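PDB 1LQS: viral interleukin-10 homolog from Human herpesvirus 5, which mimics human interleukin-10, binding the host interleukin-10 receptor and triggering immunosuppressive signalling that the virus exploits to evade immunity. Local coordinates for residues K137-S140 with E141-T144. Residues are numbered along the deposited sequence; the frame is centred on the assembly and turned at random.
Sequences KGLS and ELDT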
ATOM      1  N   LYS C 137      -0.585  26.570  14.138  1.00 46.12           N
ATOM      2  CA  LYS C 137       0.353  25.621  13.550  1.00 45.38           C
ATOM      3  C   LYS C 137      -0.019  25.350  12.113  1.00 45.08           C
ATOM      4  O   LYS C 137       0.850  25.128  11.269  1.00 46.75           O
ATOM      5  CB  LYS C 137       0.376  24.309  14.341  1.00 45.10           C
ATOM      6  CG  LYS C 137       1.260  23.211  13.749  1.00 46.09           C
ATOM      7  CD  LYS C 137       2.730  23.597  13.653  1.00 47.12           C
ATOM      8  CE  LYS C 137       3.379  23.684  15.032  1.00 50.72           C
ATOM      9  NZ  LYS C 137       4.840  24.026  14.997  1.00 50.56           N
ATOM     10  N   GLY C 138      -1.316  25.381  11.832  1.00 44.27           N
ATOM     11  CA  GLY C 138      -1.778  25.126  10.482  1.00 42.54           C
ATOM     12  C   GLY C 138      -1.305  26.169   9.490  1.00 42.46           C
ATOM     13  O   GLY C 138      -0.809  25.838   8.414  1.00 42.79           O
ATOM     14  N   LEU C 139      -1.462  27.439   9.837  1.00 40.89           N
ATOM     15  CA  LEU C 139      -1.044  28.495   8.940  1.00 40.18           C
ATOM     16  C   LEU C 139       0.477  28.566   8.920  1.00 40.42           C
ATOM     17  O   LEU C 139       1.090  29.004   7.934  1.00 40.19           O
ATOM     18  CB  LEU C 139      -1.660  29.820   9.385  1.00 39.78           C
ATOM     19  CG  LEU C 139      -3.175  29.865   9.147  1.00 40.78           C
ATOM     20  CD1 LEU C 139      -3.751  31.191   9.635  1.00 41.13           C
ATOM     21  CD2 LEU C 139      -3.459  29.668   7.660  1.00 38.93           C
ATOM     22  N   SER C 140       1.078  28.106  10.012  1.00 39.83           N
ATOM     23  CA  SER C 140       2.525  28.098  10.165  1.00 39.07           C
ATOM     24  C   SER C 140       3.169  27.086   9.245  1.00 39.38           C
ATOM     25  O   SER C 140       4.332  27.229   8.859  1.00 39.38           O
ATOM     26  CB  SER C 140       2.891  27.770  11.613  1.00 40.05           C
ATOM     27  OG  SER C 140       3.977  26.858  11.681  1.00 42.28           O
ATOM     28  N   GLU C 141       2.409  26.058   8.886  1.00 39.57           N
ATOM     29  CA  GLU C 141       2.941  25.004   8.033  1.00 37.89           C
ATOM     30  C   GLU C 141       2.468  25.009   6.589  1.00 36.42           C
ATOM     31  O   GLU C 141       2.599  24.010   5.886  1.00 36.30           O
ATOM     32  CB  GLU C 141       2.683  23.638   8.668  1.00 38.52           C
ATOM     33  CG  GLU C 141       3.414  23.425   9.969  1.00 40.17           C
ATOM     34  CD  GLU C 141       3.460  21.965  10.372  1.00 43.39           C
ATOM     35  OE1 GLU C 141       4.091  21.640  11.400  1.00 45.15           O
ATOM     36  OE2 GLU C 141       2.861  21.135   9.658  1.00 43.29           O
ATOM     37  N   LEU C 142       1.924  26.127   6.134  1.00 36.24           N
ATOM     38  CA  LEU C 142       1.502  26.198   4.750  1.00 37.96           C
ATOM     39  C   LEU C 142       2.678  25.828   3.846  1.00 39.09           C
ATOM     40  O   LEU C 142       2.484  25.237   2.786  1.00 40.68           O
ATOM     41  CB  LEU C 142       1.000  27.599   4.405  1.00 38.13           C
ATOM     42  CG  LEU C 142      -0.472  27.849   4.748  1.00 39.81           C
ATOM     43  CD1 LEU C 142      -0.849  29.297   4.453  1.00 38.02           C
ATOM     44  CD2 LEU C 142      -1.345  26.880   3.933  1.00 38.65           C
ATOM     45  N   ASP C 143       3.898  26.159   4.261  1.00 38.95           N
ATOM     46  CA  ASP C 143       5.044  25.815   3.437  1.00 41.25           C
ATOM     47  C   ASP C 143       5.204  24.297   3.336  1.00 41.51           C
ATOM     48  O   ASP C 143       5.388  23.760   2.247  1.00 40.92           O
ATOM     49  CB  ASP C 143       6.337  26.510   3.942  1.00 44.37           C
ATOM     50  CG  ASP C 143       6.721  26.159   5.398  1.00 47.13           C
ATOM     51  OD1 ASP C 143       5.864  25.689   6.185  1.00 46.68           O
ATOM     52  OD2 ASP C 143       7.908  26.397   5.754  1.00 46.26           O
ATOM     53  N   THR C 144       5.102  23.607   4.466  1.00 42.80           N
ATOM     54  CA  THR C 144       5.207  22.150   4.502  1.00 42.77           C
ATOM     55  C   THR C 144       4.053  21.547   3.703  1.00 41.92           C
ATOM     56  O   THR C 144       4.247  20.638   2.898  1.00 41.43           O
ATOM     57  CB  THR C 144       5.157  21.624   5.959  1.00 42.75           C
ATOM     58  OG1 THR C 144       6.327  22.063   6.662  1.00 44.78           O
ATOM     59  CG2 THR C 144       5.099  20.109   5.984  1.00 42.51           C
TER
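Lys137 and Glu141 face each other across the kink between helix 135-140 and helix 142-155, the C-terminal helices that pack into the second subunit in the domain-swapped, intertwined dimer of the IL-10 family. The two long side chains meet at an oblique angle. Bends at chi2 and chi3 (61° and 70°) fold the lysine chain so that a methylene, not the amine, meets the carboxylate: Lys137 CD lies 3.3 Å from Glu141 OE1. Lys137 NZ stays 4.4 Å from Glu141 OE1, beyond a salt bridge. Both ends turn instead to the second subunit: the lysine ammonium can donate to two carbonyls, those of its Asp47 and Ser49, while each carboxylate oxygen takes one backbone N-H, OE1 that of its Trp51 and OE2 that of its Leu52. Leu139 and Leu142 lie side by side, pointing the same way, with Leu139 CD2 4.2 Å from Leu142 CD1; Leu142 also packs on Phe35 of the second subunit. At the kink, Glu141 N makes weak bonds to Lys137 O (3.0 Å) and Gly138 O (3.3 Å), the latter also hydrogen-bonded to Tyr73 OH of the second subunit. Leu142 N reaches Leu139 O at 3.5 Å, a long, weak bond but nearly straight at 168°.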